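Local coordinates for putative Lipoprotein (Shewanella oneidensis, PDB 3U24), which is of unknown function but binds zinc and calcium ions and belongs to the DUF885 family, grouped with metallopeptidase-like proteins, at residues Asp34-Leu39 with Leu68-Ala73; Ala62-Thr67 with Trp106-Phe111; Met449-Tyr454 with Glu530-Arg535; Glu537-Gln540 with Asp545-Leu548. One frame throughout, in Å; residues are numbered along the deposited sequence.

From the N terminus, interaction 1 closes a loop of 28 residues by laying the end of helix 25-39 against the middle of helix 61-79. Interaction 2 opens inside that loop, at 62-67, and closes beyond it, at 106-111, so the two cross; they share helix 61-79 and touch where Leu-39 packs on Lys-66 and Thr-67. Far down the chain and in series, interaction 3 closes a span of 75 residues between helices 435-451 and 523-542, and interaction 4 a turn of four, folding the following loop back onto helix 523-542. This second pair, joined where Arg-535 meets Leu-548 and Phe-546, has centres more than 40 Å from those of the first.

Interaction 1. Residues Asp34-Leu39 with Leu68-Ala73; sequences DDLWQL and LAFVKA. With ZN (zinc ion), chain H; EDO (1,2-ethanediol), chain X.
Phe-70 reaches across from helix 61-79 to Asp-35, Leu-36 and Leu-39 on helix 25-39, the main contact of an antiparallel helix pair whose short axes run at 171° to each other and come no nearer than 11.3 Å. Phe-70 spans most of that gap: a chi1 of 168° places CG opposite the backbone N and carries the ring out toward the other helix. The ring is then met from three directions. Leu-39 lies over one face: its CD2 methyl makes a CH-pi contact, 4.2 Å from the ring centroid and displaced toward the CD1 rim. Asp-35 comes in at the edge, with CB close to the ring plane and 3.6 Å from CE2. Leu-36 crosses the aromatic side chain at about a right angle, its CD1 methyl 3.8 Å from Phe-70 CZ at the far end of the ring. Beyond the pair, helix 88-111 joins the packing through Leu-101 against Phe-70 and Met-104 against Leu-39, while Leu-36 also touches Trp-43 and Phe-432.

Asp-35 serves two purposes. Its CB packs on the ring, yet the carboxylate turns away to a zinc ion: OD1 binds the metal at 2.3 Å, and two waters also coordinate it. The other oxygen, OD2, is hydrogen-bonded to Gln-74, one turn farther along helix 61-79, which gives the two helices a polar tie beside the apolar one. OD2 also receives a hydrogen bond, 3.2 Å long, from water 1, the zinc-bound water 2.5 Å from the metal.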
loop_
_atom_site.group_PDB
_atom_site.type_symbol
_atom_site.label_atom_id
_atom_site.label_comp_id
_atom_site.label_asym_id
_atom_site.label_seq_id
_atom_site.Cartn_x
_atom_site.Cartn_y
_atom_site.Cartn_z
ATOM N N ASP A 34 22.165 5.234 -8.232
ATOM C CA ASP A 34 22.767 4.740 -9.459
ATOM C C ASP A 34 23.219 3.276 -9.381
ATOM O O ASP A 34 22.952 2.506 -10.305
ATOM C CB ASP A 34 23.900 5.625 -9.893
ATOM C CG ASP A 34 23.412 6.970 -10.430
ATOM O OD1 ASP A 34 22.195 7.092 -10.743
ATOM O OD2 ASP A 34 24.255 7.893 -10.536
ATOM N N ASP A 35 23.841 2.884 -8.271
ATOM C CA ASP A 35 24.276 1.529 -8.118
ATOM C C ASP A 35 23.115 0.587 -7.957
ATOM O O ASP A 35 23.194 -0.526 -8.424
ATOM C CB ASP A 35 25.203 1.379 -6.913
ATOM C CG ASP A 35 26.531 2.066 -7.130
ATOM O OD1 ASP A 35 26.826 2.341 -8.306
ATOM O OD2 ASP A 35 27.272 2.344 -6.143
ATOM N N LEU A 36 22.048 1.021 -7.298
ATOM C CA LEU A 36 20.887 0.169 -7.121
ATOM C C LEU A 36 20.302 -0.134 -8.480
ATOM O O LEU A 36 19.964 -1.258 -8.734
ATOM C CB LEU A 36 19.839 0.795 -6.204
ATOM C CG LEU A 36 18.662 -0.087 -5.821
ATOM C CD1 LEU A 36 19.113 -1.334 -5.085
ATOM C CD2 LEU A 36 17.625 0.735 -5.040
ATOM N N TRP A 37 20.237 0.856 -9.359
ATOM C CA TRP A 37 19.679 0.650 -10.676
ATOM C C TRP A 37 20.533 -0.194 -11.613
ATOM O O TRP A 37 19.990 -0.898 -12.484
ATOM C CB TRP A 37 19.371 1.964 -11.341
ATOM C CG TRP A 37 18.336 2.838 -10.684
ATOM C CD1 TRP A 37 18.171 4.184 -10.908
ATOM C CD2 TRP A 37 17.296 2.479 -9.712
ATOM N NE1 TRP A 37 17.125 4.661 -10.190
ATOM C CE2 TRP A 37 16.561 3.697 -9.450
ATOM C CE3 TRP A 37 16.901 1.309 -9.071
ATOM C CZ2 TRP A 37 15.507 3.749 -8.556
ATOM C CZ3 TRP A 37 15.815 1.363 -8.172
ATOM C CH2 TRP A 37 15.141 2.558 -7.924
ATOM N N GLN A 38 21.837 -0.157 -11.426
ATOM C CA GLN A 38 22.769 -1.026 -12.140
ATOM C C GLN A 38 22.611 -2.475 -11.704
ATOM O O GLN A 38 22.740 -3.355 -12.516
ATOM C CB GLN A 38 24.207 -0.535 -11.902
ATOM C CG GLN A 38 25.332 -1.448 -12.364
ATOM C CD GLN A 38 26.716 -0.760 -12.249
ATOM O OE1 GLN A 38 27.425 -0.906 -11.231
ATOM N NE2 GLN A 38 27.082 0.034 -13.276
ATOM N N LEU A 39 22.347 -2.711 -10.414
ATOM C CA LEU A 39 22.068 -4.047 -9.897
ATOM C C LEU A 39 20.720 -4.552 -10.352
ATOM O O LEU A 39 20.572 -5.732 -10.652
ATOM C CB LEU A 39 22.080 -4.055 -8.367
ATOM C CG LEU A 39 21.558 -5.305 -7.668
ATOM C CD1 LEU A 39 22.584 -6.426 -7.770
ATOM C CD2 LEU A 39 21.194 -4.996 -6.231
ATOM N N LEU A 68 23.817 -9.629 -2.340
ATOM C CA LEU A 68 24.480 -9.577 -1.043
ATOM C C LEU A 68 25.826 -8.841 -1.097
ATOM O O LEU A 68 26.180 -8.178 -0.124
ATOM C CB LEU A 68 24.669 -10.961 -0.431
ATOM C CG LEU A 68 23.439 -11.753 -0.016
ATOM C CD1 LEU A 68 23.853 -13.193 0.345
ATOM C CD2 LEU A 68 22.713 -11.058 1.117
ATOM N N ALA A 69 26.571 -8.952 -2.207
ATOM C CA ALA A 69 27.820 -8.182 -2.360
ATOM C C ALA A 69 27.494 -6.666 -2.445
ATOM O O ALA A 69 28.265 -5.834 -1.985
ATOM C CB ALA A 69 28.600 -8.630 -3.616
ATOM N N PHE A 70 26.361 -6.315 -3.038
ATOM C CA PHE A 70 25.960 -4.918 -3.097
ATOM C C PHE A 70 25.589 -4.409 -1.705
ATOM O O PHE A 70 25.993 -3.322 -1.353
ATOM C CB PHE A 70 24.829 -4.741 -4.098
ATOM C CG PHE A 70 24.135 -3.416 -4.057
ATOM C CD1 PHE A 70 23.038 -3.222 -3.228
ATOM C CD2 PHE A 70 24.529 -2.390 -4.895
ATOM C CE1 PHE A 70 22.372 -2.026 -3.199
ATOM C CE2 PHE A 70 23.823 -1.201 -4.899
ATOM C CZ PHE A 70 22.760 -1.015 -4.038
ATOM N N VAL A 71 24.826 -5.194 -0.936
ATOM C CA VAL A 71 24.470 -4.820 0.422
ATOM C C VAL A 71 25.752 -4.554 1.228
ATOM O O VAL A 71 25.911 -3.500 1.837
ATOM C CB VAL A 71 23.591 -5.905 1.105
ATOM C CG1 VAL A 71 23.502 -5.664 2.595
ATOM C CG2 VAL A 71 22.196 -5.944 0.465
ATOM N N LYS A 72 26.667 -5.511 1.219
ATOM C CA LYS A 72 27.937 -5.364 1.936
ATOM C C LYS A 72 28.726 -4.122 1.532
ATOM O O LYS A 72 29.205 -3.417 2.408
ATOM C CB LYS A 72 28.809 -6.623 1.803
ATOM N N ALA A 73 28.870 -3.838 0.239
ATOM C CA ALA A 73 29.670 -2.688 -0.186
ATOM C C ALA A 73 28.965 -1.362 0.147
ATOM O O ALA A 73 29.638 -0.374 0.493
ATOM C CB ALA A 73 29.999 -2.738 -1.692
HETATM ZN ZN ZN H . 28.804 3.189 -9.094
HETATM C C1 EDO X . 22.514 -3.576 -16.479
HETATM O O1 EDO X . 23.226 -4.442 -15.599
HETATM C C2 EDO X . 22.383 -2.215 -15.822
HETATM O O2 EDO X . 22.856 -1.226 -16.748
HETATM O O HOH W 1 30.075 3.691 -6.940
HETATM O O HOH W 2 27.847 5.173 -8.318
#

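Interaction 2. Residues Ala62-Thr67 with Trp106-Phe111. With ACY (acetic acid), chain N.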
loop_
_atom_site.group_PDB
_atom_site.type_symbol
_atom_site.label_atom_id
_atom_site.label_comp_id
_atom_site.label_asym_id
_atom_site.label_seq_id
_atom_site.Cartn_x
_atom_site.Cartn_y
_atom_site.Cartn_z
ATOM N N ALA A 62 23.510 -16.647 -8.555
ATOM C CA ALA A 62 24.461 -15.557 -8.825
ATOM C C ALA A 62 23.803 -14.207 -8.576
ATOM O O ALA A 62 24.451 -13.288 -8.110
ATOM C CB ALA A 62 24.995 -15.617 -10.256
ATOM N N GLY A 63 22.517 -14.092 -8.905
ATOM C CA GLY A 63 21.682 -12.891 -8.568
ATOM C C GLY A 63 21.700 -12.555 -7.075
ATOM O O GLY A 63 21.957 -11.419 -6.685
ATOM N N ARG A 64 21.462 -13.563 -6.245
ATOM C CA ARG A 64 21.471 -13.393 -4.801
ATOM C C ARG A 64 22.872 -13.023 -4.272
ATOM O O ARG A 64 23.004 -12.057 -3.519
ATOM C CB ARG A 64 20.973 -14.660 -4.113
ATOM C CG ARG A 64 19.521 -14.940 -4.469
ATOM C CD ARG A 64 18.819 -15.927 -3.572
ATOM N NE ARG A 64 19.375 -17.243 -3.772
ATOM C CZ ARG A 64 19.091 -18.088 -4.756
ATOM N NH1 ARG A 64 18.194 -17.808 -5.700
ATOM N NH2 ARG A 64 19.748 -19.253 -4.776
ATOM N N VAL A 65 23.900 -13.765 -4.685
ATOM C CA VAL A 65 25.273 -13.446 -4.314
ATOM C C VAL A 65 25.569 -12.001 -4.671
ATOM O O VAL A 65 26.077 -11.240 -3.856
ATOM C CB VAL A 65 26.296 -14.372 -5.012
ATOM C CG1 VAL A 65 27.719 -13.784 -5.011
ATOM C CG2 VAL A 65 26.274 -15.747 -4.345
ATOM N N LYS A 66 25.233 -11.614 -5.890
ATOM C CA LYS A 66 25.500 -10.253 -6.338
ATOM C C LYS A 66 24.719 -9.210 -5.517
ATOM O O LYS A 66 25.221 -8.100 -5.299
ATOM C CB LYS A 66 25.131 -10.128 -7.817
ATOM C CG LYS A 66 25.426 -8.795 -8.465
ATOM C CD LYS A 66 25.005 -8.820 -9.937
ATOM C CE LYS A 66 25.395 -7.523 -10.660
ATOM N NZ LYS A 66 24.491 -7.296 -11.835
ATOM N N THR A 67 23.493 -9.538 -5.104
ATOM C CA THR A 67 22.715 -8.629 -4.253
ATOM C C THR A 67 23.373 -8.517 -2.896
ATOM O O THR A 67 23.546 -7.414 -2.396
ATOM C CB THR A 67 21.239 -9.046 -4.138
ATOM O OG1 THR A 67 20.670 -8.975 -5.445
ATOM C CG2 THR A 67 20.440 -8.138 -3.190
ATOM N N TRP A 106 18.251 -9.707 4.610
ATOM C CA TRP A 106 17.412 -10.562 5.401
ATOM C C TRP A 106 16.421 -11.310 4.550
ATOM O O TRP A 106 16.182 -12.456 4.829
ATOM C CB TRP A 106 16.703 -9.747 6.470
ATOM C CG TRP A 106 15.605 -10.471 7.222
ATOM C CD1 TRP A 106 15.721 -11.243 8.388
ATOM C CD2 TRP A 106 14.179 -10.509 6.878
ATOM N NE1 TRP A 106 14.492 -11.713 8.766
ATOM C CE2 TRP A 106 13.529 -11.284 7.922
ATOM C CE3 TRP A 106 13.396 -9.920 5.886
ATOM C CZ2 TRP A 106 12.149 -11.502 7.928
ATOM C CZ3 TRP A 106 11.994 -10.144 5.891
ATOM C CH2 TRP A 106 11.391 -10.931 6.886
ATOM N N ASP A 107 15.854 -10.676 3.518
ATOM C CA ASP A 107 14.999 -11.365 2.560
ATOM C C ASP A 107 15.704 -12.550 1.902
ATOM O O ASP A 107 15.093 -13.601 1.700
ATOM C CB ASP A 107 14.491 -10.441 1.424
ATOM C CG ASP A 107 13.224 -9.633 1.813
ATOM O OD1 ASP A 107 12.410 -10.137 2.616
ATOM O OD2 ASP A 107 13.028 -8.485 1.305
ATOM N N ILE A 108 16.979 -12.357 1.551
ATOM C CA ILE A 108 17.740 -13.394 0.895
ATOM C C ILE A 108 18.131 -14.486 1.876
ATOM O O ILE A 108 18.035 -15.655 1.547
ATOM C CB ILE A 108 18.964 -12.832 0.163
ATOM C CG1 ILE A 108 18.490 -12.043 -1.080
ATOM C CG2 ILE A 108 19.955 -13.934 -0.175
ATOM C CD1 ILE A 108 19.547 -11.082 -1.575
ATOM N N THR A 109 18.567 -14.133 3.078
ATOM C CA THR A 109 19.179 -15.151 3.927
ATOM C C THR A 109 18.231 -15.793 4.941
ATOM O O THR A 109 18.555 -16.836 5.481
ATOM C CB THR A 109 20.424 -14.578 4.650
ATOM O OG1 THR A 109 20.017 -13.493 5.487
ATOM C CG2 THR A 109 21.446 -14.054 3.630
ATOM N N ARG A 110 17.089 -15.186 5.229
ATOM C CA ARG A 110 16.233 -15.649 6.340
ATOM C C ARG A 110 14.793 -15.817 5.920
ATOM O O ARG A 110 14.231 -16.860 6.142
ATOM C CB ARG A 110 16.233 -14.683 7.513
ATOM C CG ARG A 110 17.581 -14.459 8.139
ATOM C CD ARG A 110 17.904 -15.546 9.165
ATOM N NE ARG A 110 19.131 -15.204 9.878
ATOM C CZ ARG A 110 19.717 -15.962 10.809
ATOM N NH1 ARG A 110 19.189 -17.134 11.176
ATOM N NH2 ARG A 110 20.844 -15.536 11.384
ATOM N N PHE A 111 14.201 -14.804 5.304
ATOM C CA PHE A 111 12.781 -14.863 4.974
ATOM C C PHE A 111 12.582 -15.884 3.854
ATOM O O PHE A 111 11.692 -16.685 3.908
ATOM C CB PHE A 111 12.271 -13.485 4.539
ATOM C CG PHE A 111 10.761 -13.349 4.467
ATOM C CD1 PHE A 111 9.966 -13.674 5.537
ATOM C CD2 PHE A 111 10.171 -12.789 3.374
ATOM C CE1 PHE A 111 8.574 -13.539 5.478
ATOM C CE2 PHE A 111 8.790 -12.612 3.301
ATOM C CZ PHE A 111 7.983 -12.985 4.367
HETATM C C ACY N . 23.001 -17.357 -1.584
HETATM O O ACY N . 21.723 -17.322 -1.523
HETATM O OXT ACY N . 23.676 -18.232 -2.185
HETATM C CH3 ACY N . 23.828 -16.315 -0.902
#
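Ile-108, near the C-terminal end of helix 88-111, packs on Arg-64 and Thr-67 in the first turns of helix 61-79, at the open end of a helical hairpin. Its two branches divide the work. The CD1 methyl pushes against Thr-67, 3.5 Å from CG2, which is tighter than usual for two carbons, and it also lies near CB of the same threonine. The CG2 methyl faces the aliphatic part of Arg-64 and sits 4.1 Å from CD. With CG1 beside the backbone N (chi1 -71°), the isoleucine spreads these two methyls along the opposing helix, one to each partner.

The two helices follow each other in the chain, and this contact lies at the ends remote from their connection. Helix 88-111 widens here into a pi-type turn: Trp-106 O accepts from both Arg-110 N and Phe-111 N. Replacing Ile-108 by an alanine would probably open a gap beside the Thr-67 methyl and leave the Arg-64 chain freer to shift.

A bend about CG-CD (chi3) leads the guanidinium of Arg-64 away from the isoleucine. An acetic acid molecule, likely picked up from the crystallisation solution, meets the group at its edge, where Arg-64 NE donates to atom O of the acetic acid, 3.3 Å away, at 156°. Trp-114 makes a cation-pi contact with the same arginine and sends its NE1 to Ile-108 O, while Arg-64 NH1 holds a weak hydrogen bond to Asn-162 OD1.

Interaction 3. Residues Met449-Tyr454 with Glu530-Arg535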
loop_
_atom_site.group_PDB
_atom_site.type_symbol
_atom_site.label_atom_id
_atom_site.label_comp_id
_atom_site.label_asym_id
_atom_site.label_seq_id
_atom_site.Cartn_x
_atom_site.Cartn_y
_atom_site.Cartn_z
HETATM N N MSE A 449 -10.058 15.552 12.901
HETATM C CA MSE A 449 -11.159 16.430 12.394
HETATM C C MSE A 449 -12.455 16.341 13.213
HETATM O O MSE A 449 -13.059 17.361 13.494
HETATM C CB MSE A 449 -11.503 16.130 10.940
HETATM C CG MSE A 449 -10.393 16.468 9.997
HETATM SE SE MSE A 449 -10.325 18.394 9.628
HETATM C CE MSE A 449 -11.633 18.399 8.108
ATOM N N LEU A 450 -12.863 15.125 13.572
ATOM C CA LEU A 450 -14.041 14.956 14.385
ATOM C C LEU A 450 -13.816 15.522 15.773
ATOM O O LEU A 450 -14.693 16.222 16.311
ATOM C CB LEU A 450 -14.475 13.491 14.490
ATOM C CG LEU A 450 -15.029 12.759 13.267
ATOM C CD1 LEU A 450 -15.564 11.384 13.682
ATOM C CD2 LEU A 450 -16.140 13.524 12.654
ATOM N N GLU A 451 -12.656 15.245 16.359
ATOM C CA GLU A 451 -12.349 15.804 17.697
ATOM C C GLU A 451 -12.410 17.324 17.695
ATOM O O GLU A 451 -12.818 17.918 18.709
ATOM C CB GLU A 451 -10.973 15.371 18.220
ATOM C CG GLU A 451 -10.851 13.885 18.577
ATOM C CD GLU A 451 -9.476 13.496 19.103
ATOM O OE1 GLU A 451 -8.506 14.293 18.959
ATOM O OE2 GLU A 451 -9.361 12.382 19.677
ATOM N N GLU A 452 -12.024 17.940 16.572
ATOM C CA GLU A 452 -11.998 19.418 16.462
ATOM C C GLU A 452 -13.359 19.977 16.079
ATOM O O GLU A 452 -13.507 21.186 15.875
ATOM C CB GLU A 452 -10.962 19.897 15.421
ATOM C CG GLU A 452 -9.518 19.723 15.816
ATOM C CD GLU A 452 -9.202 20.315 17.177
ATOM O OE1 GLU A 452 -9.425 21.543 17.361
ATOM O OE2 GLU A 452 -8.724 19.548 18.065
ATOM N N GLY A 453 -14.354 19.103 15.945
ATOM C CA GLY A 453 -15.709 19.565 15.773
ATOM C C GLY A 453 -16.301 19.356 14.400
ATOM O O GLY A 453 -17.377 19.876 14.151
ATOM N N TYR A 454 -15.632 18.622 13.507
ATOM C CA TYR A 454 -16.224 18.355 12.214
ATOM C C TYR A 454 -17.527 17.528 12.364
ATOM O O TYR A 454 -17.551 16.483 13.021
ATOM C CB TYR A 454 -15.255 17.670 11.270
ATOM C CG TYR A 454 -15.846 17.537 9.899
ATOM C CD1 TYR A 454 -15.774 18.571 8.986
ATOM C CD2 TYR A 454 -16.551 16.382 9.534
ATOM C CE1 TYR A 454 -16.351 18.460 7.731
ATOM C CE2 TYR A 454 -17.119 16.257 8.292
ATOM C CZ TYR A 454 -17.030 17.286 7.407
ATOM O OH TYR A 454 -17.621 17.141 6.180
ATOM N N GLU A 530 0.893 5.461 16.445
ATOM C CA GLU A 530 2.132 6.197 16.780
ATOM C C GLU A 530 1.964 7.704 16.664
ATOM O O GLU A 530 2.490 8.420 17.475
ATOM C CB GLU A 530 3.340 5.745 15.943
ATOM C CG GLU A 530 3.986 4.444 16.377
ATOM C CD GLU A 530 5.337 4.220 15.697
ATOM O OE1 GLU A 530 5.354 3.839 14.516
ATOM O OE2 GLU A 530 6.388 4.466 16.316
ATOM N N ILE A 531 1.247 8.179 15.656
ATOM C CA ILE A 531 1.019 9.616 15.453
ATOM C C ILE A 531 0.147 10.222 16.570
ATOM O O ILE A 531 0.516 11.259 17.177
ATOM C CB ILE A 531 0.407 9.930 14.062
ATOM C CG1 ILE A 531 1.398 9.580 12.950
ATOM C CG2 ILE A 531 0.028 11.403 13.946
ATOM C CD1 ILE A 531 0.801 9.615 11.545
ATOM N N TYR A 532 -0.974 9.578 16.868
ATOM C CA TYR A 532 -1.857 10.030 17.951
ATOM C C TYR A 532 -1.140 9.994 19.296
ATOM O O TYR A 532 -1.189 10.971 20.034
ATOM C CB TYR A 532 -3.150 9.186 18.033
ATOM C CG TYR A 532 -4.248 9.860 18.808
ATOM C CD1 TYR A 532 -4.330 9.745 20.199
ATOM C CD2 TYR A 532 -5.220 10.633 18.157
ATOM C CE1 TYR A 532 -5.357 10.370 20.921
ATOM C CE2 TYR A 532 -6.242 11.300 18.867
ATOM C CZ TYR A 532 -6.297 11.178 20.255
ATOM O OH TYR A 532 -7.314 11.820 20.961
ATOM N N ASP A 533 -0.486 8.888 19.628
ATOM C CA ASP A 533 0.275 8.823 20.900
ATOM C C ASP A 533 1.417 9.858 20.923
ATOM O O ASP A 533 1.610 10.511 21.912
ATOM C CB ASP A 533 0.850 7.435 21.163
ATOM C CG ASP A 533 -0.236 6.361 21.354
ATOM O OD1 ASP A 533 -1.422 6.725 21.655
ATOM O OD2 ASP A 533 0.125 5.144 21.195
ATOM N N PHE A 534 2.153 10.020 19.834
ATOM C CA PHE A 534 3.143 11.093 19.803
ATOM C C PHE A 534 2.502 12.462 20.012
ATOM O O PHE A 534 3.034 13.269 20.734
ATOM C CB PHE A 534 3.958 11.098 18.506
ATOM C CG PHE A 534 4.905 12.270 18.379
ATOM C CD1 PHE A 534 5.722 12.646 19.449
ATOM C CD2 PHE A 534 4.993 12.969 17.201
ATOM C CE1 PHE A 534 6.585 13.714 19.336
ATOM C CE2 PHE A 534 5.868 14.022 17.069
ATOM C CZ PHE A 534 6.645 14.425 18.139
ATOM N N ARG A 535 1.351 12.711 19.405
ATOM C CA ARG A 535 0.697 13.980 19.616
ATOM C C ARG A 535 0.388 14.192 21.090
ATOM O O ARG A 535 0.686 15.261 21.640
ATOM C CB ARG A 535 -0.561 14.142 18.812
ATOM C CG ARG A 535 -1.158 15.504 19.062
ATOM C CD ARG A 535 -2.466 15.661 18.358
ATOM N NE ARG A 535 -3.556 15.068 19.105
ATOM C CZ ARG A 535 -4.815 15.092 18.720
ATOM N NH1 ARG A 535 -5.167 15.633 17.549
ATOM N NH2 ARG A 535 -5.730 14.571 19.510
HETATM O O HOH W 3 -7.839 16.859 17.987
#
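Glu-451 sets CG beside its backbone N (chi1 -69°) and stays extended beyond it, while Tyr-532 and Arg-535 both hold CG anti to N; their polar groups can thus meet between backbones whose nearest CA atoms, of Glu-451 and Tyr-532, are 12.0 Å apart. The carboxylate divides its oxygens. OE1 takes Arg-535 NH2 on its syn lone pair at 2.8 Å, a nearly straight bond (168°) in the guanidinium plane and the core of a salt bridge. OE2 accepts from the hydroxyl of Tyr-532, approaching the ring edge with the carboxylate turned 72° from the ring; the modelled OE2 to OH length is very short and its exact value doubtful.

Water 3 donates to Glu-451 OE1 and Glu-452 OE2 and accepts from Arg-535 NH1, which also bonds Tyr-444 OH. Glu-451 ends helix 435-451, and a Schellman motif follows, with Gly-453 N bonded to Leu-450 O and Tyr-454 N to Met-449 O.

With an arginine and a phenol both donating to it, the glutamate probably stays ionised, and the bonds on its two oxygens are likely to limit rotation of the carboxylate.

Interaction 4. Residues Glu537-Gln540 with Asp545-Leu548; sequences EYKQ and DFDL
Phe-546 lays its ring against Lys-539 and Tyr-538, folding the loop after helix 523-542 back onto that helix's last turns. The tight part is the lysine over the ring. Its CG stands almost straight above the centre of one face, 3.5 Å from the centroid and 8° off the normal, a close CH-pi contact in which all six ring carbons share. With chi1 at 175° the ring of Phe-546 extends from the loop toward the helix. Farther out the lysine follows the rim, with CE 3.9 Å from Phe-546 CE2. Tyr-538 meets the ring edge to edge and less closely: its CD2 is 4.0 Å from Phe-546 CD1. On its other contacts Tyr-538 touches Phe-551 and Met-570, which join the turn to the helices that follow.

The looser part is the far end of Lys-539. Past CE the chain leaves the ring, and NZ has a long, weak ion pair with Glu-536 while lying close to the like charge of Arg-535. In the loop itself, Asp-547 points away from helix 523-542 and N-caps helix 548-555, its OD2 accepting from Ala-550 N.

With an alanine at Phe-546, the lysine methylenes would probably lose the surface they rest on, and the loop would lose the largest share of the surface it buries against residues 537-540. No hydrogen bond joins the two segments, so their direct attraction is likely to come from dispersion and CH-pi contact; the lysine gives its hydrocarbon to the ring and carries its ammonium past the rim, toward Glu-536 and Arg-535.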
loop_
_atom_site.group_PDB
_atom_site.type_symbol
_atom_site.label_atom_id
_atom_site.label_comp_id
_atom_site.label_asym_id
_atom_site.label_seq_id
_atom_site.Cartn_x
_atom_site.Cartn_y
_atom_site.Cartn_z
ATOM N N GLU A 537 1.743 12.897 23.661
ATOM C CA GLU A 537 3.034 13.078 24.340
ATOM C C GLU A 537 3.588 14.499 24.176
ATOM O O GLU A 537 4.155 15.075 25.090
ATOM C CB GLU A 537 4.039 12.060 23.789
ATOM C CG GLU A 537 5.464 12.271 24.266
ATOM C CD GLU A 537 6.439 11.258 23.702
ATOM O OE1 GLU A 537 6.209 10.704 22.615
ATOM O OE2 GLU A 537 7.473 11.022 24.351
ATOM N N TYR A 538 3.404 15.062 23.000
ATOM C CA TYR A 538 3.856 16.406 22.734
ATOM C C TYR A 538 2.980 17.448 23.440
ATOM O O TYR A 538 3.495 18.471 23.910
ATOM C CB TYR A 538 3.833 16.639 21.248
ATOM C CG TYR A 538 4.711 17.726 20.736
ATOM C CD1 TYR A 538 6.038 17.485 20.490
ATOM C CD2 TYR A 538 4.196 18.968 20.400
ATOM C CE1 TYR A 538 6.852 18.462 19.977
ATOM C CE2 TYR A 538 4.999 19.949 19.867
ATOM C CZ TYR A 538 6.326 19.675 19.662
ATOM O OH TYR A 538 7.157 20.612 19.138
ATOM N N LYS A 539 1.671 17.202 23.502
ATOM C CA LYS A 539 0.766 18.037 24.306
ATOM C C LYS A 539 1.243 18.115 25.761
ATOM O O LYS A 539 1.312 19.208 26.345
ATOM C CB LYS A 539 -0.657 17.488 24.287
ATOM C CG LYS A 539 -1.621 18.204 23.358
ATOM C CD LYS A 539 -2.733 17.254 22.879
ATOM C CE LYS A 539 -4.083 17.948 22.711
ATOM N NZ LYS A 539 -4.920 17.337 21.655
ATOM N N GLN A 540 1.571 16.952 26.324
ATOM C CA GLN A 540 2.117 16.851 27.686
ATOM C C GLN A 540 3.377 17.676 27.893
ATOM O O GLN A 540 3.531 18.319 28.917
ATOM C CB GLN A 540 2.462 15.402 28.036
ATOM C CG GLN A 540 1.333 14.608 28.662
ATOM C CD GLN A 540 1.348 14.646 30.175
ATOM O OE1 GLN A 540 2.075 15.439 30.793
ATOM N NE2 GLN A 540 0.557 13.769 30.788
ATOM N N ASP A 545 1.554 25.880 26.036
ATOM C CA ASP A 545 2.159 26.336 24.776
ATOM C C ASP A 545 1.964 25.365 23.573
ATOM O O ASP A 545 2.581 25.547 22.506
ATOM C CB ASP A 545 3.661 26.577 24.996
ATOM C CG ASP A 545 3.954 27.787 25.924
ATOM O OD1 ASP A 545 3.186 28.050 26.894
ATOM O OD2 ASP A 545 4.971 28.471 25.672
ATOM N N PHE A 546 1.135 24.337 23.742
ATOM C CA PHE A 546 0.834 23.412 22.629
ATOM C C PHE A 546 0.007 24.133 21.582
ATOM O O PHE A 546 -1.062 24.665 21.884
ATOM C CB PHE A 546 0.052 22.167 23.085
ATOM C CG PHE A 546 -0.354 21.269 21.940
ATOM C CD1 PHE A 546 0.593 20.476 21.302
ATOM C CD2 PHE A 546 -1.663 21.258 21.481
ATOM C CE1 PHE A 546 0.237 19.664 20.246
ATOM C CE2 PHE A 546 -2.036 20.442 20.437
ATOM C CZ PHE A 546 -1.087 19.642 19.812
ATOM N N ASP A 547 0.498 24.165 20.356
ATOM C CA ASP A 547 -0.311 24.679 19.276
ATOM C C ASP A 547 -0.576 23.569 18.235
ATOM O O ASP A 547 0.348 23.124 17.551
ATOM C CB ASP A 547 0.345 25.884 18.607
ATOM C CG ASP A 547 -0.533 26.438 17.487
ATOM O OD1 ASP A 547 -1.589 27.048 17.777
ATOM O OD2 ASP A 547 -0.222 26.210 16.311
ATOM N N LEU A 548 -1.828 23.154 18.104
ATOM C CA LEU A 548 -2.167 22.089 17.158
ATOM C C LEU A 548 -1.648 22.318 15.723
ATOM O O LEU A 548 -1.025 21.421 15.118
ATOM C CB LEU A 548 -3.688 21.796 17.140
ATOM C CG LEU A 548 -4.087 20.546 16.343
ATOM C CD1 LEU A 548 -3.437 19.319 16.969
ATOM C CD2 LEU A 548 -5.609 20.389 16.248
#